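Local coordinates for protein proteasome accessory factor B/C (PafBC) (Paenarthrobacter aurescens, PDB 6SJ9) that probably acts as a transcriptional regulator of the bacterial DNA damage response, combining winged helix-turn-helix DNA-binding domains with WYL domains, at residues E6-T18 with T462-R474. Numbering follows the deposited sequence.
Sequences ERLLNLLLALLNT and TIKLTGAAGEAAR. With K (potassium ion), chain C.
A nearly parallel helix-helix packing, in which Leu9, Leu12, Leu13 and Leu16 meet Ile463, Thr466 and Gly467, joins what is probably the N-terminal winged helix-turn-helix domain to a helix from far later in the chain. The axes of 6-17 and 462-469 approach to 9.9 Å and cross at -24°. Helix 2-17 opens the chain and also packs on helices 24-31 and 39-55; helix 457-469 itself packs on helix 427-441, through Thr462 on Leu437 and Ala469 on Leu434.

The leucines work largely through their CD2 methyls. CD2 of Leu9 lies against Thr466 OG1 at 3.4 Å; that hydroxyl spends its proton on Thr462 O (2.7 Å), while CG2 turns to Leu13 CD2. Leu12 has its CG anti to the backbone N (chi1 166°), and its CD2 settles over the backbone at Ile463 O and Gly467 N. Gly467, lacking a side chain, lets Leu16 CD2 come within 3.6 Å of its carbonyl oxygen. The helix stops at Ala469, and a type II' turn from Ala469 to Ala472 follows, with Gly470, at positive phi, in its second position, where glycine is favoured; Leu13 CD2 rests on Gly470 O at 3.5 Å.

Toward solvent the contact becomes polar. Arg474 grips Glu471 side-on, NE to OE2 and NH2 to OE1, which fixes the guanidinium's rotation; Leu13 CD1 lies over one face, offset toward its edge, 3.8 Å from Arg474 NH2. Water bridges Arg474 NH2 to Asn10 O, and another links Asn17 OD1 to Glu471 N. Beyond Asn17, the carbonyls of Leu16 and Thr18 bind a potassium ion completed by Ile81, Lys83 and Ser85. Asn17 ND2 donates to Glu471 OE1 at 3.0 Å and 162°, meeting that oxygen from above the carboxylate plane while Arg474 NH2 takes its syn lone pair.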
ATOM      1  N   GLU A   6     -11.506  13.000 -19.153  1.00 74.63           N
ATOM      2  CA  GLU A   6     -11.177  12.003 -20.158  1.00 75.51           C
ATOM      3  C   GLU A   6     -10.612  12.642 -21.415  1.00 68.04           C
ATOM      4  O   GLU A   6      -9.696  12.089 -22.036  1.00 67.08           O
ATOM      5  CB  GLU A   6     -12.403  11.151 -20.477  1.00 86.47           C
ATOM      6  CG  GLU A   6     -12.582   9.954 -19.536  1.00 95.07           C
ATOM      7  CD  GLU A   6     -11.528   8.856 -19.779  1.00100.92           C
ATOM      8  OE1 GLU A   6     -10.496   8.839 -19.063  1.00101.12           O
ATOM      9  OE2 GLU A   6     -11.729   8.017 -20.696  1.00104.51           O
ATOM     10  N   ARG A   7     -11.130  13.811 -21.800  1.00 63.33           N
ATOM     11  CA  ARG A   7     -10.641  14.474 -23.004  1.00 61.16           C
ATOM     12  C   ARG A   7      -9.186  14.898 -22.831  1.00 55.95           C
ATOM     13  O   ARG A   7      -8.373  14.745 -23.750  1.00 54.01           O
ATOM     14  CB  ARG A   7     -11.542  15.667 -23.351  1.00 65.71           C
ATOM     15  CG  ARG A   7     -11.204  16.380 -24.651  1.00 66.06           C
ATOM     16  CD  ARG A   7     -12.169  17.546 -24.940  1.00 65.45           C
ATOM     17  NE  ARG A   7     -11.943  18.651 -24.023  1.00 67.54           N
ATOM     18  CZ  ARG A   7     -12.843  19.115 -23.157  1.00 71.89           C
ATOM     19  NH1 ARG A   7     -14.059  18.591 -23.121  1.00 78.04           N
ATOM     20  NH2 ARG A   7     -12.539  20.121 -22.346  1.00 68.58           N
ATOM     21  N   LEU A   8      -8.840  15.431 -21.657  1.00 56.26           N
ATOM     22  CA  LEU A   8      -7.449  15.762 -21.375  1.00 55.80           C
ATOM     23  C   LEU A   8      -6.566  14.532 -21.456  1.00 55.26           C
ATOM     24  O   LEU A   8      -5.489  14.583 -22.056  1.00 53.61           O
ATOM     25  CB  LEU A   8      -7.313  16.414 -20.002  1.00 53.34           C
ATOM     26  CG  LEU A   8      -7.820  17.853 -19.956  1.00 56.65           C
ATOM     27  CD1 LEU A   8      -7.536  18.482 -18.609  1.00 56.54           C
ATOM     28  CD2 LEU A   8      -7.258  18.711 -21.077  1.00 58.22           C
ATOM     29  N   LEU A   9      -7.018  13.406 -20.880  1.00 56.32           N
ATOM     30  CA  LEU A   9      -6.209  12.188 -20.908  1.00 54.39           C
ATOM     31  C   LEU A   9      -5.967  11.719 -22.334  1.00 53.14           C
ATOM     32  O   LEU A   9      -4.818  11.478 -22.731  1.00 51.95           O
ATOM     33  CB  LEU A   9      -6.868  11.083 -20.063  1.00 50.71           C
ATOM     34  CG  LEU A   9      -6.923  11.411 -18.574  1.00 53.55           C
ATOM     35  CD1 LEU A   9      -7.874  10.543 -17.701  1.00 53.62           C
ATOM     36  CD2 LEU A   9      -5.492  11.347 -17.975  1.00 53.84           C
ATOM     37  N   ASN A  10      -7.031  11.676 -23.144  1.00 54.61           N
ATOM     38  CA  ASN A  10      -6.922  11.271 -24.548  1.00 53.16           C
ATOM     39  C   ASN A  10      -6.050  12.242 -25.348  1.00 51.26           C
ATOM     40  O   ASN A  10      -5.256  11.820 -26.201  1.00 50.53           O
ATOM     41  CB  ASN A  10      -8.334  11.198 -25.168  1.00 57.65           C
ATOM     42  CG  ASN A  10      -9.185  10.041 -24.603  1.00 58.94           C
ATOM     43  OD1 ASN A  10      -8.676   8.976 -24.260  1.00 58.00           O
ATOM     44  ND2 ASN A  10     -10.482  10.287 -24.459  1.00 62.22           N
ATOM     45  N   LEU A  11      -6.196  13.557 -25.101  1.00 48.37           N
ATOM     46  CA  LEU A  11      -5.355  14.524 -25.805  1.00 48.84           C
ATOM     47  C   LEU A  11      -3.898  14.276 -25.458  1.00 49.08           C
ATOM     48  O   LEU A  11      -3.043  14.196 -26.340  1.00 49.66           O
ATOM     49  CB  LEU A  11      -5.780  15.967 -25.472  1.00 51.64           C
ATOM     50  CG  LEU A  11      -4.931  17.121 -26.037  1.00 55.08           C
ATOM     51  CD1 LEU A  11      -4.882  17.040 -27.556  1.00 49.76           C
ATOM     52  CD2 LEU A  11      -5.464  18.476 -25.620  1.00 54.66           C
ATOM     53  N   LEU A  12      -3.611  14.092 -24.168  1.00 48.61           N
ATOM     54  CA  LEU A  12      -2.233  13.886 -23.742  1.00 48.64           C
ATOM     55  C   LEU A  12      -1.636  12.643 -24.405  1.00 45.93           C
ATOM     56  O   LEU A  12      -0.500  12.671 -24.891  1.00 44.59           O
ATOM     57  CB  LEU A  12      -2.175  13.790 -22.210  1.00 43.02           C
ATOM     58  CG  LEU A  12      -0.900  13.251 -21.555  1.00 48.30           C
ATOM     59  CD1 LEU A  12       0.295  14.132 -21.874  1.00 43.85           C
ATOM     60  CD2 LEU A  12      -1.076  13.105 -20.000  1.00 42.88           C
ATOM     61  N   LEU A  13      -2.401  11.563 -24.487  1.00 46.90           N
ATOM     62  CA  LEU A  13      -1.847  10.343 -25.087  1.00 48.51           C
ATOM     63  C   LEU A  13      -1.637  10.494 -26.587  1.00 47.48           C
ATOM     64  O   LEU A  13      -0.616  10.064 -27.110  1.00 47.03           O
ATOM     65  CB  LEU A  13      -2.753   9.149 -24.809  1.00 47.07           C
ATOM     66  CG  LEU A  13      -2.732   8.851 -23.318  1.00 47.53           C
ATOM     67  CD1 LEU A  13      -3.743   7.810 -22.985  1.00 49.17           C
ATOM     68  CD2 LEU A  13      -1.329   8.396 -22.931  1.00 43.05           C
ATOM     69  N   ALA A  14      -2.564  11.157 -27.279  1.00 48.69           N
ATOM     70  CA  ALA A  14      -2.427  11.350 -28.722  1.00 47.99           C
ATOM     71  C   ALA A  14      -1.185  12.158 -29.063  1.00 49.28           C
ATOM     72  O   ALA A  14      -0.493  11.882 -30.054  1.00 50.98           O
ATOM     73  CB  ALA A  14      -3.678  12.059 -29.265  1.00 49.09           C
ATOM     74  N   LEU A  15      -0.899  13.189 -28.267  1.00 49.25           N
ATOM     75  CA  LEU A  15       0.269  14.002 -28.556  1.00 51.67           C
ATOM     76  C   LEU A  15       1.554  13.310 -28.154  1.00 50.45           C
ATOM     77  O   LEU A  15       2.590  13.506 -28.809  1.00 51.78           O
ATOM     78  CB  LEU A  15       0.140  15.338 -27.822  1.00 56.84           C
ATOM     79  CG  LEU A  15      -1.096  16.159 -28.163  1.00 58.28           C
ATOM     80  CD1 LEU A  15      -1.084  17.431 -27.354  1.00 62.01           C
ATOM     81  CD2 LEU A  15      -1.111  16.447 -29.657  1.00 60.92           C
ATOM     82  N   LEU A  16       1.484  12.454 -27.131  1.00 47.10           N
ATOM     83  CA  LEU A  16       2.647  11.689 -26.701  1.00 48.25           C
ATOM     84  C   LEU A  16       2.999  10.645 -27.744  1.00 52.63           C
ATOM     85  O   LEU A  16       4.183  10.403 -28.026  1.00 53.44           O
ATOM     86  CB  LEU A  16       2.347  11.045 -25.342  1.00 47.08           C
ATOM     87  CG  LEU A  16       3.298  11.168 -24.160  1.00 50.18           C
ATOM     88  CD1 LEU A  16       3.986  12.511 -24.024  1.00 51.62           C
ATOM     89  CD2 LEU A  16       2.584  10.823 -22.856  1.00 46.16           C
ATOM     90  N   ASN A  17       1.979  10.017 -28.336  1.00 51.78           N
ATOM     91  CA  ASN A  17       2.235   8.917 -29.260  1.00 58.58           C
ATOM     92  C   ASN A  17       2.975   9.385 -30.501  1.00 65.19           C
ATOM     93  O   ASN A  17       3.935   8.740 -30.932  1.00 74.86           O
ATOM     94  CB  ASN A  17       0.937   8.207 -29.601  1.00 62.56           C
ATOM     95  CG  ASN A  17       0.467   7.379 -28.451  1.00 63.68           C
ATOM     96  OD1 ASN A  17       1.288   6.900 -27.670  1.00 64.36           O
ATOM     97  ND2 ASN A  17      -0.840   7.241 -28.294  1.00 65.89           N
ATOM     98  N   THR A  18       2.537  10.486 -31.105  1.00 61.50           N
ATOM     99  CA  THR A  18       3.089  10.893 -32.388  1.00 61.42           C
ATOM    100  C   THR A  18       4.542  11.315 -32.246  1.00 60.57           C
ATOM    101  O   THR A  18       4.891  12.115 -31.372  1.00 57.96           O
ATOM    102  CB  THR A  18       2.301  12.045 -33.000  1.00 62.02           C
ATOM    103  OG1 THR A  18       2.936  12.424 -34.220  1.00 61.38           O
ATOM    104  CG2 THR A  18       2.280  13.277 -32.071  1.00 62.75           C
ATOM    105  N   THR A 462      -3.391  11.754 -11.436  1.00 38.16           N
ATOM    106  CA  THR A 462      -3.776  10.787 -12.474  1.00 39.53           C
ATOM    107  C   THR A 462      -3.273  11.223 -13.856  1.00 40.30           C
ATOM    108  O   THR A 462      -2.686  10.424 -14.589  1.00 42.03           O
ATOM    109  CB  THR A 462      -5.292  10.617 -12.480  1.00 38.29           C
ATOM    110  OG1 THR A 462      -5.667  10.081 -11.207  1.00 39.86           O
ATOM    111  CG2 THR A 462      -5.782   9.678 -13.652  1.00 35.21           C
ATOM    112  N   ILE A 463      -3.437  12.498 -14.189  1.00 37.92           N
ATOM    113  CA  ILE A 463      -2.963  13.032 -15.458  1.00 41.74           C
ATOM    114  C   ILE A 463      -1.436  12.927 -15.524  1.00 44.82           C
ATOM    115  O   ILE A 463      -0.872  12.480 -16.524  1.00 45.95           O
ATOM    116  CB  ILE A 463      -3.463  14.485 -15.618  1.00 48.47           C
ATOM    117  CG1 ILE A 463      -4.988  14.470 -15.651  1.00 52.88           C
ATOM    118  CG2 ILE A 463      -2.966  15.163 -16.900  1.00 51.40           C
ATOM    119  CD1 ILE A 463      -5.643  15.865 -15.675  1.00 55.72           C
ATOM    120  N   LYS A 464      -0.740  13.339 -14.459  1.00 43.19           N
ATOM    121  CA  LYS A 464       0.723  13.291 -14.480  1.00 42.03           C
ATOM    122  C   LYS A 464       1.243  11.864 -14.628  1.00 41.07           C
ATOM    123  O   LYS A 464       2.125  11.598 -15.451  1.00 38.36           O
ATOM    124  CB  LYS A 464       1.288  13.928 -13.220  1.00 42.00           C
ATOM    125  CG  LYS A 464       0.960  15.392 -13.102  1.00 44.03           C
ATOM    126  CD  LYS A 464       1.466  15.956 -11.770  1.00 46.69           C
ATOM    127  CE  LYS A 464       1.269  17.487 -11.693  1.00 48.30           C
ATOM    128  NZ  LYS A 464       1.915  17.937 -10.440  1.00 50.50           N
ATOM    129  N   LEU A 465       0.664  10.914 -13.894  1.00 39.11           N
ATOM    130  CA  LEU A 465       1.131   9.536 -14.020  1.00 37.59           C
ATOM    131  C   LEU A 465       0.755   8.943 -15.371  1.00 41.14           C
ATOM    132  O   LEU A 465       1.444   8.032 -15.846  1.00 42.55           O
ATOM    133  CB  LEU A 465       0.581   8.658 -12.905  1.00 39.24           C
ATOM    134  CG  LEU A 465       1.397   8.572 -11.614  1.00 40.50           C
ATOM    135  CD1 LEU A 465       2.566   7.659 -11.842  1.00 47.34           C
ATOM    136  CD2 LEU A 465       1.919   9.937 -11.272  1.00 39.88           C
ATOM    137  N   THR A 466      -0.340   9.427 -15.984  1.00 38.57           N
ATOM    138  CA  THR A 466      -0.696   8.993 -17.332  1.00 42.88           C
ATOM    139  C   THR A 466       0.413   9.344 -18.323  1.00 47.67           C
ATOM    140  O   THR A 466       0.752   8.542 -19.198  1.00 48.29           O
ATOM    141  CB  THR A 466      -2.009   9.648 -17.773  1.00 43.51           C
ATOM    142  OG1 THR A 466      -3.093   9.191 -16.955  1.00 38.26           O
ATOM    143  CG2 THR A 466      -2.347   9.337 -19.252  1.00 40.39           C
ATOM    144  N   GLY A 467       0.996  10.530 -18.187  1.00 47.77           N
ATOM    145  CA  GLY A 467       2.104  10.906 -19.042  1.00 47.95           C
ATOM    146  C   GLY A 467       3.317  10.031 -18.810  1.00 50.54           C
ATOM    147  O   GLY A 467       4.095   9.794 -19.730  1.00 50.76           O
ATOM    148  N   ALA A 468       3.463   9.495 -17.592  1.00 46.79           N
ATOM    149  CA  ALA A 468       4.596   8.643 -17.303  1.00 45.83           C
ATOM    150  C   ALA A 468       4.368   7.216 -17.759  1.00 47.30           C
ATOM    151  O   ALA A 468       5.333   6.514 -18.052  1.00 51.37           O
ATOM    152  CB  ALA A 468       4.896   8.712 -15.804  1.00 43.66           C
ATOM    153  N   ALA A 469       3.126   6.798 -17.912  1.00 42.40           N
ATOM    154  CA  ALA A 469       2.879   5.470 -18.421  1.00 45.12           C
ATOM    155  C   ALA A 469       2.829   5.429 -19.934  1.00 49.80           C
ATOM    156  O   ALA A 469       2.999   4.353 -20.502  1.00 51.55           O
ATOM    157  CB  ALA A 469       1.577   4.890 -17.876  1.00 39.26           C
ATOM    158  N   GLY A 470       2.567   6.559 -20.590  1.00 51.02           N
ATOM    159  CA  GLY A 470       2.279   6.545 -22.023  1.00 50.03           C
ATOM    160  C   GLY A 470       1.039   5.722 -22.369  1.00 47.91           C
ATOM    161  O   GLY A 470       0.117   5.541 -21.566  1.00 47.57           O
ATOM    162  N   GLU A 471       1.053   5.139 -23.571  1.00 50.77           N
ATOM    163  CA  GLU A 471      -0.138   4.446 -24.082  1.00 55.49           C
ATOM    164  C   GLU A 471      -0.595   3.311 -23.160  1.00 52.77           C
ATOM    165  O   GLU A 471      -1.782   2.983 -23.152  1.00 56.74           O
ATOM    166  CB  GLU A 471       0.162   3.928 -25.508  1.00 62.63           C
ATOM    167  CG  GLU A 471      -0.997   3.267 -26.303  1.00 68.42           C
ATOM    168  CD  GLU A 471      -2.246   4.127 -26.514  1.00 69.55           C
ATOM    169  OE1 GLU A 471      -2.194   5.375 -26.412  1.00 68.20           O
ATOM    170  OE2 GLU A 471      -3.304   3.518 -26.786  1.00 69.48           O
ATOM    171  N   ALA A 472       0.305   2.739 -22.354  1.00 49.19           N
ATOM    172  CA  ALA A 472      -0.076   1.751 -21.351  1.00 51.22           C
ATOM    173  C   ALA A 472      -1.094   2.305 -20.347  1.00 53.39           C
ATOM    174  O   ALA A 472      -1.802   1.528 -19.703  1.00 51.76           O
ATOM    175  CB  ALA A 472       1.162   1.269 -20.602  1.00 51.84           C
ATOM    176  N   ALA A 473      -1.188   3.628 -20.211  1.00 51.45           N
ATOM    177  CA  ALA A 473      -2.186   4.223 -19.331  1.00 48.14           C
ATOM    178  C   ALA A 473      -3.602   3.890 -19.775  1.00 47.69           C
ATOM    179  O   ALA A 473      -4.527   3.900 -18.958  1.00 46.97           O
ATOM    180  CB  ALA A 473      -2.022   5.746 -19.296  1.00 45.36           C
ATOM    181  N   ARG A 474      -3.817   3.689 -21.069  1.00 51.94           N
ATOM    182  CA  ARG A 474      -5.194   3.512 -21.537  1.00 57.39           C
ATOM    183  C   ARG A 474      -5.822   2.277 -20.913  1.00 57.65           C
ATOM    184  O   ARG A 474      -6.960   2.322 -20.438  1.00 64.21           O
ATOM    185  CB  ARG A 474      -5.252   3.455 -23.065  1.00 61.50           C
ATOM    186  CG  ARG A 474      -6.649   3.870 -23.569  1.00 65.86           C
ATOM    187  CD  ARG A 474      -6.749   3.932 -25.102  1.00 68.00           C
ATOM    188  NE  ARG A 474      -5.669   4.701 -25.714  1.00 66.19           N
ATOM    189  CZ  ARG A 474      -5.698   6.016 -25.923  1.00 65.85           C
ATOM    190  NH1 ARG A 474      -6.761   6.736 -25.578  1.00 64.25           N
ATOM    191  NH2 ARG A 474      -4.655   6.614 -26.483  1.00 64.52           N
TER
HETATM  192  K     K C 701       5.911  12.204 -28.759  1.00 52.89           K
HETATM  193  O   HOH W   1      -5.748   9.391 -27.254  1.00 65.10           O
HETATM  194  O   HOH W   2       2.865   6.424 -25.496  1.00 57.01           O